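Local coordinates for protein terminal oxygenase component of carbazole 1,9a-dioxygenase (Nocardioides aromaticivorans, PDB 3GCF) that probably dioxygenates carbazole at positions 1 and 9a at a mononuclear non-heme iron, as terminal oxygenase, using electrons delivered through its Rieske [2Fe-2S] cluster, at residues A[36-49]-A[54-68]. Numbering follows the deposited sequence.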
ATOM      1  N   HIS A  36      28.141  -9.581  -7.103  1.00 11.47           N
ATOM      2  CA  HIS A  36      26.911 -10.131  -6.532  1.00 11.83           C
ATOM      3  C   HIS A  36      26.208 -10.938  -7.620  1.00 10.56           C
ATOM      4  O   HIS A  36      26.218 -10.549  -8.783  1.00 10.55           O
ATOM      5  CB  HIS A  36      25.965  -9.010  -6.078  1.00 12.36           C
ATOM      6  CG  HIS A  36      26.416  -8.283  -4.851  1.00  9.95           C
ATOM      7  ND1 HIS A  36      26.323  -8.826  -3.588  1.00  9.67           N
ATOM      8  CD2 HIS A  36      26.949  -7.047  -4.693  1.00 10.32           C
ATOM      9  CE1 HIS A  36      26.779  -7.955  -2.703  1.00  9.15           C
ATOM     10  NE2 HIS A  36      27.165  -6.868  -3.347  1.00  9.61           N
ATOM     11  N   PRO A  37      25.603 -12.081  -7.262  1.00 10.95           N
ATOM     12  CA  PRO A  37      24.912 -12.873  -8.283  1.00  9.34           C
ATOM     13  C   PRO A  37      23.633 -12.157  -8.715  1.00  9.46           C
ATOM     14  O   PRO A  37      22.975 -11.507  -7.903  1.00  7.55           O
ATOM     15  CB  PRO A  37      24.625 -14.190  -7.564  1.00 10.07           C
ATOM     16  CG  PRO A  37      24.479 -13.765  -6.126  1.00  6.98           C
ATOM     17  CD  PRO A  37      25.613 -12.782  -5.966  1.00  8.84           C
ATOM     18  N   ALA A  38      23.285 -12.276  -9.992  1.00  9.57           N
ATOM     19  CA  ALA A  38      22.086 -11.635 -10.521  1.00  9.51           C
ATOM     20  C   ALA A  38      21.078 -12.671 -11.000  1.00  9.61           C
ATOM     21  O   ALA A  38      19.870 -12.496 -10.862  1.00 10.77           O
ATOM     22  CB  ALA A  38      22.457 -10.712 -11.684  1.00  8.81           C
ATOM     23  N   ALA A  39      21.586 -13.757 -11.563  1.00  9.17           N
ATOM     24  CA  ALA A  39      20.726 -14.792 -12.098  1.00  9.25           C
ATOM     25  C   ALA A  39      21.566 -16.004 -12.435  1.00  9.56           C
ATOM     26  O   ALA A  39      22.780 -16.005 -12.233  1.00 10.69           O
ATOM     27  CB  ALA A  39      20.043 -14.277 -13.362  1.00  6.89           C
ATOM     28  N   PHE A  40      20.913 -17.037 -12.951  1.00  9.97           N
ATOM     29  CA  PHE A  40      21.614 -18.240 -13.358  1.00 10.62           C
ATOM     30  C   PHE A  40      21.822 -18.150 -14.859  1.00 11.82           C
ATOM     31  O   PHE A  40      20.959 -17.657 -15.588  1.00 12.28           O
ATOM     32  CB  PHE A  40      20.803 -19.473 -12.977  1.00  9.81           C
ATOM     33  CG  PHE A  40      20.795 -19.733 -11.506  1.00 12.03           C
ATOM     34  CD1 PHE A  40      21.874 -20.369 -10.897  1.00  9.75           C
ATOM     35  CD2 PHE A  40      19.754 -19.263 -10.709  1.00  9.67           C
ATOM     36  CE1 PHE A  40      21.920 -20.529  -9.512  1.00 11.89           C
ATOM     37  CE2 PHE A  40      19.791 -19.417  -9.324  1.00 11.82           C
ATOM     38  CZ  PHE A  40      20.876 -20.048  -8.724  1.00 11.27           C
ATOM     39  N   ASP A  41      22.977 -18.617 -15.314  1.00 11.95           N
ATOM     40  CA  ASP A  41      23.315 -18.564 -16.724  1.00 13.95           C
ATOM     41  C   ASP A  41      22.252 -19.170 -17.638  1.00 15.29           C
ATOM     42  O   ASP A  41      21.973 -18.636 -18.716  1.00 14.41           O
ATOM     43  CB  ASP A  41      24.654 -19.259 -16.963  1.00 14.02           C
ATOM     44  CG  ASP A  41      25.206 -18.986 -18.343  1.00 15.58           C
ATOM     45  OD1 ASP A  41      25.344 -17.799 -18.711  1.00 15.63           O
ATOM     46  OD2 ASP A  41      25.505 -19.956 -19.060  1.00 18.07           O
ATOM     47  N   HIS A  42      21.650 -20.276 -17.214  1.00 15.87           N
ATOM     48  CA  HIS A  42      20.644 -20.928 -18.042  1.00 18.53           C
ATOM     49  C   HIS A  42      19.310 -20.188 -18.148  1.00 16.56           C
ATOM     50  O   HIS A  42      18.410 -20.624 -18.855  1.00 15.42           O
ATOM     51  CB  HIS A  42      20.443 -22.374 -17.571  1.00 23.08           C
ATOM     52  CG  HIS A  42      21.623 -23.257 -17.855  1.00 33.38           C
ATOM     53  ND1 HIS A  42      21.664 -24.592 -17.512  1.00 37.01           N
ATOM     54  CD2 HIS A  42      22.809 -22.988 -18.456  1.00 35.20           C
ATOM     55  CE1 HIS A  42      22.822 -25.107 -17.889  1.00 37.74           C
ATOM     56  NE2 HIS A  42      23.535 -24.154 -18.464  1.00 37.75           N
ATOM     57  N   GLU A  43      19.190 -19.065 -17.453  1.00 16.00           N
ATOM     58  CA  GLU A  43      17.970 -18.266 -17.527  1.00 17.63           C
ATOM     59  C   GLU A  43      18.043 -17.393 -18.775  1.00 17.29           C
ATOM     60  O   GLU A  43      17.047 -16.804 -19.194  1.00 16.92           O
ATOM     61  CB  GLU A  43      17.837 -17.339 -16.315  1.00 16.11           C
ATOM     62  CG  GLU A  43      17.519 -18.014 -14.997  1.00 18.02           C
ATOM     63  CD  GLU A  43      17.308 -16.995 -13.889  1.00 18.56           C
ATOM     64  OE1 GLU A  43      16.408 -16.146 -14.031  1.00 20.67           O
ATOM     65  OE2 GLU A  43      18.044 -17.031 -12.884  1.00 18.50           O
ATOM     66  N   LEU A  44      19.233 -17.312 -19.361  1.00 17.68           N
ATOM     67  CA  LEU A  44      19.450 -16.473 -20.531  1.00 18.85           C
ATOM     68  C   LEU A  44      19.858 -17.196 -21.805  1.00 18.64           C
ATOM     69  O   LEU A  44      20.981 -17.686 -21.925  1.00 19.80           O
ATOM     70  CB  LEU A  44      20.511 -15.421 -20.218  1.00 17.96           C
ATOM     71  CG  LEU A  44      20.204 -14.339 -19.187  1.00 20.88           C
ATOM     72  CD1 LEU A  44      21.448 -14.049 -18.358  1.00 18.89           C
ATOM     73  CD2 LEU A  44      19.721 -13.086 -19.902  1.00 21.13           C
ATOM     74  N   ALA A  45      18.939 -17.256 -22.757  1.00 19.04           N
ATOM     75  CA  ALA A  45      19.226 -17.862 -24.045  1.00 20.10           C
ATOM     76  C   ALA A  45      19.601 -16.674 -24.933  1.00 20.81           C
ATOM     77  O   ALA A  45      19.354 -15.522 -24.564  1.00 19.88           O
ATOM     78  CB  ALA A  45      17.991 -18.561 -24.585  1.00 19.88           C
ATOM     79  N   GLU A  46      20.199 -16.942 -26.087  1.00 21.25           N
ATOM     80  CA  GLU A  46      20.598 -15.877 -27.007  1.00 20.46           C
ATOM     81  C   GLU A  46      19.412 -14.963 -27.320  1.00 20.06           C
ATOM     82  O   GLU A  46      18.345 -15.436 -27.703  1.00 19.80           O
ATOM     83  CB  GLU A  46      21.136 -16.496 -28.304  1.00 22.55           C
ATOM     84  CG  GLU A  46      21.618 -15.501 -29.357  1.00 22.53           C
ATOM     85  CD  GLU A  46      22.798 -14.666 -28.891  1.00 23.64           C
ATOM     86  OE1 GLU A  46      23.643 -15.191 -28.134  1.00 24.06           O
ATOM     87  OE2 GLU A  46      22.891 -13.488 -29.295  1.00 23.71           O
ATOM     88  N   GLY A  47      19.597 -13.659 -27.143  1.00 19.63           N
ATOM     89  CA  GLY A  47      18.531 -12.715 -27.433  1.00 19.28           C
ATOM     90  C   GLY A  47      17.432 -12.593 -26.387  1.00 20.94           C
ATOM     91  O   GLY A  47      16.498 -11.805 -26.546  1.00 18.88           O
ATOM     92  N   GLU A  48      17.536 -13.365 -25.312  1.00 21.01           N
ATOM     93  CA  GLU A  48      16.532 -13.325 -24.258  1.00 21.42           C
ATOM     94  C   GLU A  48      16.861 -12.234 -23.235  1.00 20.29           C
ATOM     95  O   GLU A  48      18.014 -11.836 -23.091  1.00 19.90           O
ATOM     96  CB  GLU A  48      16.445 -14.705 -23.593  1.00 24.95           C
ATOM     97  CG  GLU A  48      15.642 -14.757 -22.301  1.00 30.04           C
ATOM     98  CD  GLU A  48      15.302 -16.180 -21.879  1.00 31.57           C
ATOM     99  OE1 GLU A  48      16.081 -17.105 -22.203  1.00 31.75           O
ATOM    100  OE2 GLU A  48      14.260 -16.367 -21.214  1.00 32.51           O
ATOM    101  N   PHE A  49      15.841 -11.744 -22.538  1.00 18.01           N
ATOM    102  CA  PHE A  49      16.030 -10.695 -21.537  1.00 17.17           C
ATOM    103  C   PHE A  49      15.588 -11.120 -20.140  1.00 16.49           C
ATOM    104  O   PHE A  49      14.616 -11.859 -19.979  1.00 17.24           O
ATOM    105  CB  PHE A  49      15.242  -9.445 -21.927  1.00 15.09           C
ATOM    106  CG  PHE A  49      15.782  -8.734 -23.127  1.00 14.73           C
ATOM    107  CD1 PHE A  49      16.845  -7.853 -23.004  1.00 14.44           C
ATOM    108  CD2 PHE A  49      15.221  -8.938 -24.381  1.00 15.14           C
ATOM    109  CE1 PHE A  49      17.345  -7.180 -24.116  1.00 16.98           C
ATOM    110  CE2 PHE A  49      15.711  -8.272 -25.500  1.00 14.47           C
ATOM    111  CZ  PHE A  49      16.775  -7.390 -25.368  1.00 16.70           C
ATOM    112  N   MET A  54      19.308  -4.902  -8.240  1.00 11.99           N
ATOM    113  CA  MET A  54      20.381  -5.207  -7.310  1.00 13.55           C
ATOM    114  C   MET A  54      20.840  -3.962  -6.579  1.00 14.66           C
ATOM    115  O   MET A  54      21.184  -2.960  -7.205  1.00 16.31           O
ATOM    116  CB  MET A  54      21.562  -5.818  -8.068  1.00 14.02           C
ATOM    117  CG  MET A  54      21.223  -7.109  -8.799  1.00 14.97           C
ATOM    118  SD  MET A  54      22.546  -7.651  -9.901  1.00 15.61           S
ATOM    119  CE  MET A  54      23.821  -8.097  -8.701  1.00  9.31           C
ATOM    120  N   LEU A  55      20.840  -4.033  -5.251  1.00 12.67           N
ATOM    121  CA  LEU A  55      21.264  -2.915  -4.427  1.00 12.98           C
ATOM    122  C   LEU A  55      20.620  -1.606  -4.879  1.00 12.43           C
ATOM    123  O   LEU A  55      21.291  -0.580  -4.998  1.00 13.83           O
ATOM    124  CB  LEU A  55      22.795  -2.796  -4.455  1.00 11.53           C
ATOM    125  CG  LEU A  55      23.587  -3.906  -3.746  1.00 12.02           C
ATOM    126  CD1 LEU A  55      23.580  -5.187  -4.566  1.00 11.15           C
ATOM    127  CD2 LEU A  55      25.015  -3.441  -3.528  1.00 12.61           C
ATOM    128  N   GLY A  56      19.314  -1.658  -5.130  1.00 14.16           N
ATOM    129  CA  GLY A  56      18.570  -0.483  -5.553  1.00 14.49           C
ATOM    130  C   GLY A  56      18.635  -0.158  -7.039  1.00 16.22           C
ATOM    131  O   GLY A  56      17.883   0.685  -7.520  1.00 15.53           O
ATOM    132  N   GLU A  57      19.524  -0.819  -7.774  1.00 16.74           N
ATOM    133  CA  GLU A  57      19.661  -0.553  -9.205  1.00 18.65           C
ATOM    134  C   GLU A  57      18.920  -1.544 -10.092  1.00 16.70           C
ATOM    135  O   GLU A  57      19.040  -2.755  -9.919  1.00 15.61           O
ATOM    136  CB  GLU A  57      21.140  -0.550  -9.609  1.00 20.24           C
ATOM    137  CG  GLU A  57      21.974   0.528  -8.943  1.00 23.99           C
ATOM    138  CD  GLU A  57      23.393   0.566  -9.477  1.00 26.43           C
ATOM    139  OE1 GLU A  57      23.573   0.923 -10.659  1.00 30.35           O
ATOM    140  OE2 GLU A  57      24.328   0.234  -8.721  1.00 27.97           O
ATOM    141  N   LYS A  58      18.151  -1.023 -11.042  1.00 15.51           N
ATOM    142  CA  LYS A  58      17.426  -1.877 -11.973  1.00 14.94           C
ATOM    143  C   LYS A  58      18.399  -2.201 -13.101  1.00 13.85           C
ATOM    144  O   LYS A  58      18.945  -1.309 -13.749  1.00 13.11           O
ATOM    145  CB  LYS A  58      16.184  -1.158 -12.511  1.00 17.95           C
ATOM    146  CG  LYS A  58      15.093  -0.952 -11.463  1.00 19.41           C
ATOM    147  CD  LYS A  58      13.899  -0.191 -12.024  1.00 24.64           C
ATOM    148  CE  LYS A  58      13.142  -0.993 -13.085  1.00 29.19           C
ATOM    149  NZ  LYS A  58      12.454  -2.199 -12.524  1.00 33.45           N
ATOM    150  N   VAL A  59      18.634  -3.488 -13.315  1.00 11.99           N
ATOM    151  CA  VAL A  59      19.563  -3.929 -14.335  1.00 11.19           C
ATOM    152  C   VAL A  59      18.870  -4.827 -15.343  1.00 11.71           C
ATOM    153  O   VAL A  59      17.994  -5.610 -14.984  1.00 12.73           O
ATOM    154  CB  VAL A  59      20.733  -4.719 -13.699  1.00 12.20           C
ATOM    155  CG1 VAL A  59      21.745  -5.107 -14.768  1.00  9.47           C
ATOM    156  CG2 VAL A  59      21.386  -3.885 -12.596  1.00  9.90           C
ATOM    157  N   LEU A  60      19.269  -4.711 -16.602  1.00 10.06           N
ATOM    158  CA  LEU A  60      18.701  -5.534 -17.656  1.00 10.48           C
ATOM    159  C   LEU A  60      19.781  -6.485 -18.154  1.00 11.63           C
ATOM    160  O   LEU A  60      20.869  -6.051 -18.545  1.00 13.46           O
ATOM    161  CB  LEU A  60      18.214  -4.661 -18.816  1.00 11.54           C
ATOM    162  CG  LEU A  60      17.573  -5.402 -19.992  1.00 13.44           C
ATOM    163  CD1 LEU A  60      16.230  -5.971 -19.560  1.00 13.61           C
ATOM    164  CD2 LEU A  60      17.389  -4.448 -21.173  1.00 12.79           C
ATOM    165  N   LEU A  61      19.488  -7.780 -18.134  1.00 10.16           N
ATOM    166  CA  LEU A  61      20.448  -8.768 -18.604  1.00 10.63           C
ATOM    167  C   LEU A  61      19.988  -9.380 -19.916  1.00 10.24           C
ATOM    168  O   LEU A  61      18.795  -9.542 -20.147  1.00 12.85           O
ATOM    169  CB  LEU A  61      20.608  -9.899 -17.581  1.00  9.66           C
ATOM    170  CG  LEU A  61      20.979  -9.573 -16.131  1.00 10.13           C
ATOM    171  CD1 LEU A  61      20.939 -10.857 -15.316  1.00  9.64           C
ATOM    172  CD2 LEU A  61      22.358  -8.938 -16.067  1.00  8.16           C
ATOM    173  N   THR A  62      20.942  -9.723 -20.771  1.00 10.80           N
ATOM    174  CA  THR A  62      20.629 -10.372 -22.035  1.00 10.87           C
ATOM    175  C   THR A  62      21.874 -11.110 -22.503  1.00 12.56           C
ATOM    176  O   THR A  62      22.961 -10.915 -21.952  1.00 12.40           O
ATOM    177  CB  THR A  62      20.211  -9.353 -23.119  1.00 11.75           C
ATOM    178  OG1 THR A  62      19.787 -10.060 -24.288  1.00 11.94           O
ATOM    179  CG2 THR A  62      21.376  -8.444 -23.489  1.00 11.11           C
ATOM    180  N   ARG A  63      21.715 -11.989 -23.487  1.00 12.11           N
ATOM    181  CA  ARG A  63      22.862 -12.701 -24.039  1.00 11.59           C
ATOM    182  C   ARG A  63      23.001 -12.224 -25.486  1.00 12.95           C
ATOM    183  O   ARG A  63      22.085 -12.388 -26.298  1.00 12.44           O
ATOM    184  CB  ARG A  63      22.657 -14.217 -23.998  1.00 10.73           C
ATOM    185  CG  ARG A  63      23.888 -15.015 -24.443  1.00  9.06           C
ATOM    186  CD  ARG A  63      23.616 -16.518 -24.471  1.00 10.07           C
ATOM    187  NE  ARG A  63      23.295 -17.055 -23.147  1.00 12.69           N
ATOM    188  CZ  ARG A  63      24.183 -17.237 -22.168  1.00 14.30           C
ATOM    189  NH1 ARG A  63      25.461 -16.932 -22.360  1.00 12.08           N
ATOM    190  NH2 ARG A  63      23.789 -17.709 -20.991  1.00 11.38           N
ATOM    191  N   ALA A  64      24.140 -11.611 -25.788  1.00 13.14           N
ATOM    192  CA  ALA A  64      24.416 -11.094 -27.125  1.00 13.47           C
ATOM    193  C   ALA A  64      25.668 -11.767 -27.687  1.00 14.74           C
ATOM    194  O   ALA A  64      26.763 -11.642 -27.126  1.00 12.95           O
ATOM    195  CB  ALA A  64      24.612  -9.585 -27.063  1.00 12.77           C
ATOM    196  N   LYS A  65      25.497 -12.479 -28.796  1.00 16.72           N
ATOM    197  CA  LYS A  65      26.601 -13.192 -29.428  1.00 19.57           C
ATOM    198  C   LYS A  65      27.229 -14.161 -28.431  1.00 20.38           C
ATOM    199  O   LYS A  65      28.453 -14.285 -28.358  1.00 19.78           O
ATOM    200  CB  LYS A  65      27.662 -12.210 -29.927  1.00 22.49           C
ATOM    201  CG  LYS A  65      27.181 -11.277 -31.030  1.00 27.87           C
ATOM    202  CD  LYS A  65      28.231 -10.224 -31.339  1.00 31.68           C
ATOM    203  CE  LYS A  65      27.784  -9.300 -32.458  1.00 36.02           C
ATOM    204  NZ  LYS A  65      28.777  -8.211 -32.708  1.00 38.71           N
ATOM    205  N   GLY A  66      26.382 -14.834 -27.655  1.00 20.14           N
ATOM    206  CA  GLY A  66      26.868 -15.801 -26.686  1.00 19.56           C
ATOM    207  C   GLY A  66      27.313 -15.256 -25.340  1.00 19.05           C
ATOM    208  O   GLY A  66      27.524 -16.026 -24.405  1.00 19.57           O
ATOM    209  N   GLU A  67      27.447 -13.941 -25.223  1.00 18.60           N
ATOM    210  CA  GLU A  67      27.886 -13.348 -23.966  1.00 19.05           C
ATOM    211  C   GLU A  67      26.796 -12.604 -23.218  1.00 18.45           C
ATOM    212  O   GLU A  67      26.031 -11.841 -23.810  1.00 18.19           O
ATOM    213  CB  GLU A  67      29.048 -12.398 -24.220  1.00 23.17           C
ATOM    214  CG  GLU A  67      30.319 -13.096 -24.644  1.00 31.25           C
ATOM    215  CD  GLU A  67      31.344 -12.123 -25.174  1.00 36.08           C
ATOM    216  OE1 GLU A  67      31.490 -11.036 -24.572  1.00 37.91           O
ATOM    217  OE2 GLU A  67      32.005 -12.447 -26.186  1.00 40.13           O
ATOM    218  N   VAL A  68      26.735 -12.832 -21.910  1.00 16.02           N
ATOM    219  CA  VAL A  68      25.751 -12.173 -21.066  1.00 14.88           C
ATOM    220  C   VAL A  68      26.198 -10.734 -20.847  1.00 14.45           C
ATOM    221  O   VAL A  68      27.344 -10.477 -20.472  1.00 15.25           O
ATOM    222  CB  VAL A  68      25.614 -12.889 -19.697  1.00 15.71           C
ATOM    223  CG1 VAL A  68      24.633 -12.137 -18.804  1.00 13.00           C
ATOM    224  CG2 VAL A  68      25.144 -14.320 -19.905  1.00 12.19           C
TER
HETATM  225  O   HOH W   1      27.479 -17.454 -20.445  1.00 26.41           O
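Arg63 reaches across to the turn at Asp41 and Leu44 and grips one oxygen side-on: Leu44 O, lying nearly in the guanidinium plane, takes NE at 2.7 Å and NH2 at 3.0 Å. NH2 also forms a salt bridge with Asp41 OD1 at 2.8 Å, the carboxylate standing almost perpendicular (88°) to the guanidinium, while NH1 bonds Gly66 O in its own hairpin and a water shared with OD1. A methionine here, having neither nitrogen, would probably leave Leu44 O without its two donors and Asp41 without its counter-charge.

On the solvent side, Glu46 bends at chi2 (63°) and brings its carboxylate to the type I' turn 64-67, OE2 taking Lys65 N and OE1 Gly66 N.

Inward the packing turns apolar and close. Leu44 CD1 meets Val68 CG1 at 3.7 Å, Leu61 CD1 touches the Ala38 and Ala39 methyls, and Met54 SD lies 3.5 Å from Ala38 CB. Leu55 CD1 sits over a face of the His36 ring, whose NE2 bonds Phe31 O.

The contact joins edge strand 34-40 and the loop after it to 57-64 and the start of 67-72 in the Rieske domain's six-stranded antiparallel sheet: 34-40 pairs with 138-143, forming a classic beta bulge where Ala38 and Ala39 face Val139, and 57-64 lies between 67-72 and 49-54.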